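Local atomic coordinates of cGAS/DncV-like nucleotidyltransferase in E. coli homolog (Elizabethkingia meningoseptica ATCC 13253 = NBRC 12535, PDB entry 6E0O), a protein that synthesises cyclic dinucleotides, second messengers of a bacterial antiphage defence system, from nucleoside triphosphates. Residues L21-A26 with N131-D136; F141-F146 with I168-Q173; Q184-Y189 with F231-Y236. All coordinates share one frame; numbering follows the deposited sequence.

Interaction 1. Residues L21-A26 with N131-D136; sequences LKCQNA and NRITAD. With nucleotides of chain B.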
loop_
_atom_site.group_PDB
_atom_site.type_symbol
_atom_site.label_atom_id
_atom_site.label_comp_id
_atom_site.label_asym_id
_atom_site.label_seq_id
_atom_site.Cartn_x
_atom_site.Cartn_y
_atom_site.Cartn_z
ATOM N N LEU A 21 16.328 1.062 -11.867
ATOM C CA LEU A 21 16.398 0.357 -13.142
ATOM C C LEU A 21 15.635 -0.960 -13.099
ATOM O O LEU A 21 14.922 -1.301 -14.052
ATOM C CB LEU A 21 17.860 0.108 -13.497
ATOM C CG LEU A 21 18.147 -0.795 -14.692
ATOM C CD1 LEU A 21 17.561 -0.201 -15.956
ATOM C CD2 LEU A 21 19.654 -1.017 -14.850
ATOM N N LYS A 22 15.778 -1.722 -12.012
ATOM C CA LYS A 22 15.124 -3.026 -11.941
ATOM C C LYS A 22 13.612 -2.889 -11.825
ATOM O O LYS A 22 12.882 -3.798 -12.230
ATOM C CB LYS A 22 15.703 -3.853 -10.790
ATOM C CG LYS A 22 17.129 -4.355 -11.039
ATOM C CD LYS A 22 17.705 -5.109 -9.845
ATOM C CE LYS A 22 17.076 -6.478 -9.644
ATOM N NZ LYS A 22 17.673 -7.196 -8.466
ATOM N N CYS A 23 13.122 -1.770 -11.280
ATOM C CA CYS A 23 11.686 -1.519 -11.263
ATOM C C CYS A 23 11.190 -1.172 -12.665
ATOM O O CYS A 23 10.207 -1.742 -13.143
ATOM C CB CYS A 23 11.357 -0.391 -10.284
ATOM S SG CYS A 23 9.592 -0.011 -10.189
ATOM N N GLN A 24 11.868 -0.223 -13.318
ATOM C CA GLN A 24 11.534 0.120 -14.696
ATOM C C GLN A 24 11.523 -1.119 -15.578
ATOM O O GLN A 24 10.610 -1.303 -16.391
ATOM C CB GLN A 24 12.542 1.146 -15.219
ATOM C CG GLN A 24 12.565 2.463 -14.442
ATOM C CD GLN A 24 13.674 3.398 -14.894
ATOM O OE1 GLN A 24 14.607 2.987 -15.585
ATOM N NE2 GLN A 24 13.579 4.666 -14.500
ATOM N N ASN A 25 12.528 -1.983 -15.433
ATOM C CA ASN A 25 12.614 -3.177 -16.272
ATOM C C ASN A 25 11.406 -4.080 -16.062
ATOM O O ASN A 25 10.830 -4.605 -17.020
ATOM C CB ASN A 25 13.897 -3.956 -15.990
ATOM C CG ASN A 25 15.121 -3.290 -16.563
ATOM O OD1 ASN A 25 15.022 -2.377 -17.393
ATOM N ND2 ASN A 25 16.290 -3.751 -16.136
ATOM N N ALA A 26 11.019 -4.295 -14.806
ATOM C CA ALA A 26 9.842 -5.113 -14.543
ATOM C C ALA A 26 8.602 -4.506 -15.191
ATOM O O ALA A 26 7.820 -5.210 -15.842
ATOM C CB ALA A 26 9.638 -5.279 -13.038
ATOM N N ASN A 131 17.969 -8.702 -13.200
ATOM C CA ASN A 131 17.731 -7.431 -13.870
ATOM C C ASN A 131 16.337 -6.851 -13.672
ATOM O O ASN A 131 16.045 -5.783 -14.228
ATOM C CB ASN A 131 18.012 -7.573 -15.372
ATOM C CG ASN A 131 19.462 -7.861 -15.665
ATOM O OD1 ASN A 131 20.358 -7.281 -15.050
ATOM N ND2 ASN A 131 19.705 -8.773 -16.590
ATOM N N ARG A 132 15.472 -7.497 -12.899
ATOM C CA ARG A 132 14.148 -6.938 -12.684
ATOM C C ARG A 132 13.627 -7.372 -11.328
ATOM O O ARG A 132 13.884 -8.490 -10.879
ATOM C CB ARG A 132 13.167 -7.303 -13.807
ATOM C CG ARG A 132 12.631 -8.690 -13.760
ATOM C CD ARG A 132 11.568 -8.984 -14.887
ATOM N NE ARG A 132 11.124 -10.331 -14.601
ATOM C CZ ARG A 132 11.358 -11.401 -15.339
ATOM N NH1 ARG A 132 11.936 -11.295 -16.527
ATOM N NH2 ARG A 132 10.963 -12.577 -14.887
ATOM N N ILE A 133 12.896 -6.465 -10.679
ATOM C CA ILE A 133 12.239 -6.802 -9.429
ATOM C C ILE A 133 11.077 -7.748 -9.703
ATOM O O ILE A 133 10.573 -7.859 -10.825
ATOM C CB ILE A 133 11.767 -5.555 -8.662
ATOM C CG1 ILE A 133 10.760 -4.768 -9.491
ATOM C CG2 ILE A 133 12.966 -4.700 -8.271
ATOM C CD1 ILE A 133 10.198 -3.550 -8.759
ATOM N N THR A 134 10.632 -8.421 -8.646
ATOM C CA THR A 134 9.389 -9.167 -8.678
ATOM C C THR A 134 8.208 -8.210 -8.742
ATOM O O THR A 134 8.223 -7.120 -8.160
ATOM C CB THR A 134 9.305 -10.041 -7.433
ATOM O OG1 THR A 134 10.333 -11.036 -7.507
ATOM C CG2 THR A 134 7.958 -10.703 -7.306
ATOM N N ALA A 135 7.177 -8.638 -9.450
ATOM C CA ALA A 135 5.974 -7.844 -9.609
ATOM C C ALA A 135 4.757 -8.683 -9.273
ATOM O O ALA A 135 4.702 -9.874 -9.597
ATOM C CB ALA A 135 5.828 -7.321 -11.043
ATOM N N ASP A 136 3.793 -8.047 -8.626
ATOM C CA ASP A 136 2.462 -8.594 -8.443
ATOM C C ASP A 136 1.567 -7.898 -9.455
ATOM O O ASP A 136 1.425 -6.676 -9.411
ATOM C CB ASP A 136 1.965 -8.282 -7.036
ATOM C CG ASP A 136 2.590 -9.166 -5.987
ATOM O OD1 ASP A 136 3.322 -10.109 -6.357
ATOM O OD2 ASP A 136 2.326 -8.926 -4.788
ATOM P P A B 2 -1.756 -8.934 0.434
ATOM O OP1 A B 2 -3.230 -9.123 0.411
ATOM O OP2 A B 2 -0.880 -10.090 0.766
ATOM O "O5'" A B 2 -1.316 -8.392 -1.000
ATOM C "C5'" A B 2 -1.173 -9.273 -2.112
ATOM C "C4'" A B 2 -1.314 -8.541 -3.424
ATOM O "O4'" A B 2 -2.698 -8.126 -3.577
ATOM C "C3'" A B 2 -0.469 -7.277 -3.556
ATOM O "O3'" A B 2 -0.033 -7.112 -4.904
ATOM C "C2'" A B 2 -1.446 -6.169 -3.181
ATOM O "O2'" A B 2 -1.153 -4.907 -3.747
ATOM C "C1'" A B 2 -2.773 -6.720 -3.698
ATOM N N9 A B 2 -3.919 -6.264 -2.911
ATOM C C8 A B 2 -4.280 -6.687 -1.653
ATOM N N7 A B 2 -5.351 -6.101 -1.182
ATOM C C5 A B 2 -5.715 -5.221 -2.192
ATOM C C6 A B 2 -6.769 -4.293 -2.311
ATOM N N6 A B 2 -7.703 -4.079 -1.382
ATOM N N1 A B 2 -6.832 -3.599 -3.456
ATOM C C2 A B 2 -5.916 -3.785 -4.405
ATOM N N3 A B 2 -4.880 -4.624 -4.413
ATOM C C4 A B 2 -4.840 -5.316 -3.265
HETATM O O HOH W 1 15.239 -9.224 -8.350
#

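Interaction 2. Residues F141-F146 with I168-Q173; sequences FVLKRF and ISFPEQ. With nucleotides of chain B.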
loop_
_atom_site.group_PDB
_atom_site.type_symbol
_atom_site.label_atom_id
_atom_site.label_comp_id
_atom_site.label_asym_id
_atom_site.label_seq_id
_atom_site.Cartn_x
_atom_site.Cartn_y
_atom_site.Cartn_z
ATOM N N PHE A 141 -11.399 -4.921 -12.433
ATOM C CA PHE A 141 -12.386 -4.160 -13.175
ATOM C C PHE A 141 -12.616 -2.809 -12.499
ATOM O O PHE A 141 -12.227 -2.587 -11.349
ATOM C CB PHE A 141 -13.727 -4.907 -13.198
ATOM C CG PHE A 141 -13.726 -6.208 -13.970
ATOM C CD1 PHE A 141 -13.300 -6.267 -15.285
ATOM C CD2 PHE A 141 -14.204 -7.364 -13.382
ATOM C CE1 PHE A 141 -13.342 -7.461 -15.990
ATOM C CE2 PHE A 141 -14.242 -8.557 -14.089
ATOM C CZ PHE A 141 -13.802 -8.602 -15.384
ATOM N N VAL A 142 -13.268 -1.905 -13.235
ATOM C CA VAL A 142 -13.755 -0.662 -12.652
ATOM C C VAL A 142 -14.814 -0.946 -11.602
ATOM O O VAL A 142 -15.678 -1.817 -11.773
ATOM C CB VAL A 142 -14.335 0.235 -13.759
ATOM C CG1 VAL A 142 -15.046 1.452 -13.172
ATOM C CG2 VAL A 142 -13.257 0.667 -14.723
ATOM N N LEU A 143 -14.753 -0.191 -10.512
ATOM C CA LEU A 143 -15.728 -0.241 -9.436
ATOM C C LEU A 143 -16.299 1.147 -9.201
ATOM O O LEU A 143 -15.552 2.127 -9.143
ATOM C CB LEU A 143 -15.061 -0.686 -8.138
ATOM C CG LEU A 143 -15.905 -0.539 -6.872
ATOM C CD1 LEU A 143 -16.992 -1.593 -6.860
ATOM C CD2 LEU A 143 -15.044 -0.612 -5.625
ATOM N N LYS A 144 -17.614 1.225 -9.009
ATOM C CA LYS A 144 -18.258 2.452 -8.565
ATOM C C LYS A 144 -19.064 2.149 -7.317
ATOM O O LYS A 144 -19.854 1.200 -7.309
ATOM C CB LYS A 144 -19.136 3.042 -9.663
ATOM C CG LYS A 144 -18.289 3.427 -10.854
ATOM C CD LYS A 144 -19.054 4.107 -11.947
ATOM C CE LYS A 144 -18.069 4.600 -12.987
ATOM N NZ LYS A 144 -18.741 5.263 -14.124
ATOM N N ARG A 145 -18.844 2.939 -6.263
ATOM C CA ARG A 145 -19.539 2.741 -5.001
ATOM C C ARG A 145 -19.844 4.085 -4.365
ATOM O O ARG A 145 -19.037 5.019 -4.427
ATOM C CB ARG A 145 -18.699 1.948 -3.996
ATOM C CG ARG A 145 -18.616 0.467 -4.287
ATOM C CD ARG A 145 -19.988 -0.180 -4.308
ATOM N NE ARG A 145 -19.926 -1.535 -4.852
ATOM C CZ ARG A 145 -19.412 -2.577 -4.205
ATOM N NH1 ARG A 145 -18.906 -2.423 -2.987
ATOM N NH2 ARG A 145 -19.398 -3.773 -4.777
ATOM N N PHE A 146 -20.996 4.168 -3.716
ATOM C CA PHE A 146 -21.360 5.380 -3.005
ATOM C C PHE A 146 -20.630 5.450 -1.673
ATOM O O PHE A 146 -20.604 4.480 -0.909
ATOM C CB PHE A 146 -22.866 5.422 -2.772
ATOM C CG PHE A 146 -23.348 6.731 -2.235
ATOM C CD1 PHE A 146 -23.499 7.819 -3.075
ATOM C CD2 PHE A 146 -23.638 6.881 -0.891
ATOM C CE1 PHE A 146 -23.941 9.033 -2.586
ATOM C CE2 PHE A 146 -24.083 8.091 -0.396
ATOM C CZ PHE A 146 -24.231 9.170 -1.245
ATOM N N ILE A 168 -11.874 -4.553 -2.997
ATOM C CA ILE A 168 -12.086 -3.247 -3.603
ATOM C C ILE A 168 -11.009 -2.301 -3.094
ATOM O O ILE A 168 -10.472 -2.463 -1.994
ATOM C CB ILE A 168 -13.502 -2.678 -3.348
ATOM C CG1 ILE A 168 -13.709 -2.372 -1.872
ATOM C CG2 ILE A 168 -14.567 -3.653 -3.858
ATOM C CD1 ILE A 168 -15.012 -1.648 -1.589
ATOM N N SER A 169 -10.699 -1.300 -3.904
ATOM C CA SER A 169 -9.647 -0.363 -3.559
ATOM C C SER A 169 -9.921 0.942 -4.289
ATOM O O SER A 169 -10.564 0.962 -5.339
ATOM C CB SER A 169 -8.262 -0.930 -3.930
ATOM O OG SER A 169 -7.226 -0.166 -3.352
ATOM N N PHE A 170 -9.386 2.024 -3.733
ATOM C CA PHE A 170 -9.465 3.365 -4.312
ATOM C C PHE A 170 -8.051 3.921 -4.364
ATOM O O PHE A 170 -7.715 4.882 -3.659
ATOM C CB PHE A 170 -10.439 4.248 -3.525
ATOM C CG PHE A 170 -11.836 3.713 -3.555
ATOM C CD1 PHE A 170 -12.252 2.799 -2.610
ATOM C CD2 PHE A 170 -12.702 4.056 -4.572
ATOM C CE1 PHE A 170 -13.524 2.263 -2.655
ATOM C CE2 PHE A 170 -13.980 3.522 -4.628
ATOM C CZ PHE A 170 -14.387 2.620 -3.675
ATOM N N PRO A 171 -7.189 3.323 -5.196
ATOM C CA PRO A 171 -5.768 3.700 -5.180
ATOM C C PRO A 171 -5.510 5.129 -5.585
ATOM O O PRO A 171 -4.522 5.710 -5.128
ATOM C CB PRO A 171 -5.118 2.708 -6.158
ATOM C CG PRO A 171 -6.266 2.229 -7.048
ATOM C CD PRO A 171 -7.456 2.188 -6.110
ATOM N N GLU A 172 -6.329 5.706 -6.464
ATOM C CA GLU A 172 -6.076 7.076 -6.892
ATOM C C GLU A 172 -6.321 8.050 -5.747
ATOM O O GLU A 172 -5.514 8.950 -5.501
ATOM C CB GLU A 172 -6.947 7.416 -8.104
ATOM C CG GLU A 172 -6.680 6.537 -9.310
ATOM C CD GLU A 172 -5.244 6.617 -9.784
ATOM O OE1 GLU A 172 -4.679 7.725 -9.770
ATOM O OE2 GLU A 172 -4.672 5.580 -10.179
ATOM N N GLN A 173 -7.445 7.894 -5.053
ATOM C CA GLN A 173 -7.758 8.766 -3.932
ATOM C C GLN A 173 -6.784 8.555 -2.776
ATOM O O GLN A 173 -6.406 9.512 -2.088
ATOM C CB GLN A 173 -9.198 8.507 -3.499
ATOM C CG GLN A 173 -10.250 8.814 -4.579
ATOM C CD GLN A 173 -10.626 7.646 -5.504
ATOM O OE1 GLN A 173 -9.849 6.722 -5.731
ATOM N NE2 GLN A 173 -11.834 7.705 -6.045
ATOM P P A B 2 -1.756 -8.934 0.434
ATOM O OP1 A B 2 -3.230 -9.123 0.411
ATOM O OP2 A B 2 -0.880 -10.090 0.766
ATOM O "O5'" A B 2 -1.316 -8.392 -1.000
ATOM C "C5'" A B 2 -1.173 -9.273 -2.112
ATOM C "C4'" A B 2 -1.314 -8.541 -3.424
ATOM O "O4'" A B 2 -2.698 -8.126 -3.577
ATOM C "C3'" A B 2 -0.469 -7.277 -3.556
ATOM O "O3'" A B 2 -0.033 -7.112 -4.904
ATOM C "C2'" A B 2 -1.446 -6.169 -3.181
ATOM O "O2'" A B 2 -1.153 -4.907 -3.747
ATOM C "C1'" A B 2 -2.773 -6.720 -3.698
ATOM N N9 A B 2 -3.919 -6.264 -2.911
ATOM C C8 A B 2 -4.280 -6.687 -1.653
ATOM N N7 A B 2 -5.351 -6.101 -1.182
ATOM C C5 A B 2 -5.715 -5.221 -2.192
ATOM C C6 A B 2 -6.769 -4.293 -2.311
ATOM N N6 A B 2 -7.703 -4.079 -1.382
ATOM N N1 A B 2 -6.832 -3.599 -3.456
ATOM C C2 A B 2 -5.916 -3.785 -4.405
ATOM N N3 A B 2 -4.880 -4.624 -4.413
ATOM C C4 A B 2 -4.840 -5.316 -3.265
#

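Interaction 3. Residues Q184-Y189 with F231-Y236; sequences QTYRLY and FISGNY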
loop_
_atom_site.group_PDB
_atom_site.type_symbol
_atom_site.label_atom_id
_atom_site.label_comp_id
_atom_site.label_asym_id
_atom_site.label_seq_id
_atom_site.Cartn_x
_atom_site.Cartn_y
_atom_site.Cartn_z
ATOM N N GLN A 184 1.713 18.856 3.292
ATOM C CA GLN A 184 1.301 19.800 4.319
ATOM C C GLN A 184 2.009 19.601 5.648
ATOM O O GLN A 184 1.838 20.430 6.546
ATOM C CB GLN A 184 -0.191 19.650 4.589
ATOM C CG GLN A 184 -1.079 20.097 3.466
ATOM C CD GLN A 184 -2.499 19.636 3.656
ATOM O OE1 GLN A 184 -2.754 18.633 4.328
ATOM N NE2 GLN A 184 -3.434 20.356 3.065
ATOM N N THR A 185 2.766 18.527 5.815
ATOM C CA THR A 185 3.367 18.180 7.094
ATOM C C THR A 185 4.890 18.195 7.036
ATOM O O THR A 185 5.550 17.409 7.714
ATOM C CB THR A 185 2.873 16.818 7.580
ATOM O OG1 THR A 185 3.101 15.829 6.561
ATOM C CG2 THR A 185 1.408 16.870 7.956
ATOM N N TYR A 186 5.466 19.094 6.244
ATOM C CA TYR A 186 6.917 19.186 6.135
ATOM C C TYR A 186 7.514 17.870 5.640
ATOM O O TYR A 186 8.644 17.516 5.987
ATOM C CB TYR A 186 7.542 19.611 7.469
ATOM C CG TYR A 186 6.854 20.800 8.084
ATOM C CD1 TYR A 186 7.042 22.076 7.568
ATOM C CD2 TYR A 186 6.008 20.652 9.172
ATOM C CE1 TYR A 186 6.416 23.169 8.121
ATOM C CE2 TYR A 186 5.375 21.745 9.735
ATOM C CZ TYR A 186 5.587 23.001 9.201
ATOM O OH TYR A 186 4.967 24.099 9.742
ATOM N N ARG A 187 6.747 17.131 4.831
ATOM C CA ARG A 187 7.137 15.838 4.274
ATOM C C ARG A 187 7.218 14.756 5.344
ATOM O O ARG A 187 7.669 13.639 5.070
ATOM C CB ARG A 187 8.418 15.949 3.437
ATOM C CG ARG A 187 8.363 17.151 2.465
ATOM C CD ARG A 187 9.231 16.959 1.206
ATOM N NE ARG A 187 8.800 15.738 0.541
ATOM C CZ ARG A 187 7.674 15.604 -0.153
ATOM N NH1 ARG A 187 6.852 16.633 -0.338
ATOM N NH2 ARG A 187 7.356 14.421 -0.651
ATOM N N LEU A 188 6.713 15.027 6.545
ATOM C CA LEU A 188 6.866 14.084 7.643
ATOM C C LEU A 188 5.809 12.984 7.646
ATOM O O LEU A 188 6.072 11.926 8.211
ATOM C CB LEU A 188 6.922 14.822 8.981
ATOM C CG LEU A 188 8.174 15.682 9.153
ATOM C CD1 LEU A 188 8.003 16.602 10.350
ATOM C CD2 LEU A 188 9.415 14.820 9.312
ATOM N N TYR A 189 4.643 13.179 7.020
ATOM C CA TYR A 189 3.647 12.106 7.010
ATOM C C TYR A 189 4.251 10.807 6.451
ATOM O O TYR A 189 4.257 9.761 7.116
ATOM C CB TYR A 189 2.379 12.522 6.234
ATOM C CG TYR A 189 1.525 11.327 5.867
ATOM C CD1 TYR A 189 1.032 10.479 6.849
ATOM C CD2 TYR A 189 1.253 11.022 4.541
ATOM C CE1 TYR A 189 0.301 9.366 6.523
ATOM C CE2 TYR A 189 0.514 9.898 4.207
ATOM C CZ TYR A 189 0.038 9.079 5.200
ATOM O OH TYR A 189 -0.685 7.959 4.855
ATOM N N PHE A 231 2.953 17.083 13.455
ATOM C CA PHE A 231 4.182 16.874 12.698
ATOM C C PHE A 231 5.039 18.129 12.831
ATOM O O PHE A 231 4.641 19.213 12.400
ATOM C CB PHE A 231 3.834 16.542 11.244
ATOM C CG PHE A 231 3.055 15.251 11.094
ATOM C CD1 PHE A 231 1.684 15.234 11.268
ATOM C CD2 PHE A 231 3.695 14.061 10.796
ATOM C CE1 PHE A 231 0.958 14.066 11.145
ATOM C CE2 PHE A 231 2.973 12.879 10.668
ATOM C CZ PHE A 231 1.603 12.885 10.843
ATOM N N ILE A 232 6.197 17.979 13.462
ATOM C CA ILE A 232 7.022 19.106 13.880
ATOM C C ILE A 232 8.192 19.209 12.919
ATOM O O ILE A 232 9.067 18.338 12.894
ATOM C CB ILE A 232 7.533 18.926 15.311
ATOM C CG1 ILE A 232 6.385 18.696 16.278
ATOM C CG2 ILE A 232 8.387 20.134 15.725
ATOM C CD1 ILE A 232 6.880 18.157 17.606
ATOM N N SER A 233 8.232 20.293 12.156
ATOM C CA SER A 233 9.287 20.477 11.177
ATOM C C SER A 233 10.651 20.287 11.822
ATOM O O SER A 233 10.961 20.897 12.848
ATOM C CB SER A 233 9.185 21.888 10.599
ATOM O OG SER A 233 10.216 22.124 9.665
ATOM N N GLY A 234 11.462 19.428 11.213
ATOM C CA GLY A 234 12.827 19.246 11.649
ATOM C C GLY A 234 13.021 18.493 12.940
ATOM O O GLY A 234 14.152 18.439 13.434
ATOM N N ASN A 235 11.972 17.908 13.514
ATOM C CA ASN A 235 12.115 17.164 14.766
ATOM C C ASN A 235 11.500 15.784 14.580
ATOM O O ASN A 235 10.313 15.575 14.842
ATOM C CB ASN A 235 11.510 17.895 15.958
ATOM C CG ASN A 235 11.951 17.292 17.271
ATOM O OD1 ASN A 235 12.284 16.107 17.334
ATOM N ND2 ASN A 235 11.975 18.106 18.324
ATOM N N TYR A 236 12.323 14.838 14.131
ATOM C CA TYR A 236 11.817 13.504 13.838
ATOM C C TYR A 236 11.495 12.757 15.121
ATOM O O TYR A 236 10.491 12.040 15.186
ATOM C CB TYR A 236 12.843 12.722 13.017
ATOM C CG TYR A 236 12.951 13.164 11.581
ATOM C CD1 TYR A 236 13.444 14.415 11.253
ATOM C CD2 TYR A 236 12.569 12.320 10.549
ATOM C CE1 TYR A 236 13.547 14.817 9.937
ATOM C CE2 TYR A 236 12.679 12.709 9.233
ATOM C CZ TYR A 236 13.160 13.959 8.936
ATOM O OH TYR A 236 13.268 14.335 7.627
HETATM O O HOH W 2 10.706 18.136 8.264
#

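Interaction 1. Residues L21-A26 with N131-D136
K22, in the first turn of helix 21-38, packs on N131, R132 and I133, in the loop before strand 135-147. Its CB meets I133 CG2 at 3.8 Å, and CG sits 3.7 Å from N131 O. The chain then bends at chi3 (72°), which brings CE beside the backbone of R132. At the tip, NZ is hydrogen-bonded to N59 OD1 and to a water that in turn donates to R132 O. The backbone O of K22 is gripped twice: A26 N, within the helix, and I133 N (3.1 Å) approach from opposite faces of its carbonyl plane. One turn on, N25 ND2 donates to N131 O at 2.8 Å; this bond is nearly straight (169°) and lies in both the carbonyl and the amide planes. I133 fills the interior side, with CD1 3.7 Å from C23 CB and CG1 3.8 Å from A26 CB. Y50 also touches C23 and I133. Farther along, D136, a probable magnesium and ATP ligand, brings OD2 within 3.0 Å of O3' of nucleotide A2 of chain B. One backbone N-H and one neutral side-chain amide thus make the two direct bonds, and the K22 ammonium adds a link through water.

Interaction 2. Residues F141-F146 with I168-Q173
The carbonyl O of I168, whose side chain packs against L143, accepts a hydrogen bond from N6 of nucleotide A2 of chain B at 3.3 Å, with an angle of 161° at the hydrogen. The bond is compatible with adenine's amino group at this position. The CB of I168 points toward strand 135-147. There L143 CD2 presses against the branch point, 3.4 Å from I168 CB, which is tighter than ordinary van der Waals contact; it also touches I168 CG2 at 3.5 Å. In L143, CG is anti to the backbone N (chi1 169°) and chi2 (73°) sets the delta carbons, of which CD2 also reaches F170 CZ at 3.8 Å, approaching that ring obliquely. Strand 152-160 runs between the two segments and pairs antiparallel with both, so the three strands form a beta meander in the nucleotidyltransferase sheet. L143 and I168 still come within 7.5 Å of each other, CA to CA, consistent with a sheet that curls toward this side. R145, two residues along the same strand, directs CB to the edge of the F170 ring. Within that strand, L143 CD1 sits 3.4 Å above the plane of the R145 guanidinium, offset toward its rim; R145 NH2 makes a long, weak ion pair with E166. F170 occupies the N-cap position of helix 171-184, and its ring also meets that of F264. In the first turn of this helix, E172 forms a salt bridge with R51, a probable GTP-binding residue.

Interaction 3. Residues Q184-Y189 with F231-Y236
S233 CB sits over one face of the Y186 ring, 3.6 Å from its centroid and close to the ring normal, in a CH-pi contact. The ring is carried by a type I' turn, T185 to L188, in which Y186 and R187 both have positive phi. L188 reaches across with both branches. Its CG is anti to the carbonyl carbon (chi1 -67°), and chi2 (168°) places CD1, which comes within 3.3 Å of I232 O. CD2 lies over one face of the Y236 ring, 4.0 Å from its centroid and displaced toward the rim. The F231 ring lies among T185, L188 and Y189, with CD2 3.8 Å from L188 CB. In T185, chi1 (54°) turns OG1 to Y189 N, from which it accepts a bent bond at 3.1 Å, and leaves CG2 to meet F231 CD1 at 3.7 Å; the same hydroxyl is also bonded to K181 O. A water donates to Y186 O and receives a weak bond from G234 N. On the other segment, a type II turn from I232 to N235 leads to helix 236-252, where N235 OD1 caps Q238 N. The arrangement is that of two interhelical connections packed together in the helical part of the enzyme, one linking helix 171-184 to helix 188-205, the other running from helix 216-224 to helix 236-252.

How the interactions relate
The three contacts follow one another along the chain and do not touch. Interactions 1 and 2 share strand 135-147 and the same mixed sheet; their centres are 26 Å apart, the first at the beginning of the strand and the second farther along it. Each reaches nucleotide A2 of chain B, one near the sugar O3' and the other at the adenine N6, so the same nucleotide of the bound linear pppApA meets both. Helix 171-184, which starts within interaction 2, ends just before helix 188-205 begins in interaction 3, whose centre lies 30 Å away. Interaction 3 joins connections between helices and lies about 15 Å (nearest atoms) from the nucleic acid, so it makes no direct contact with it.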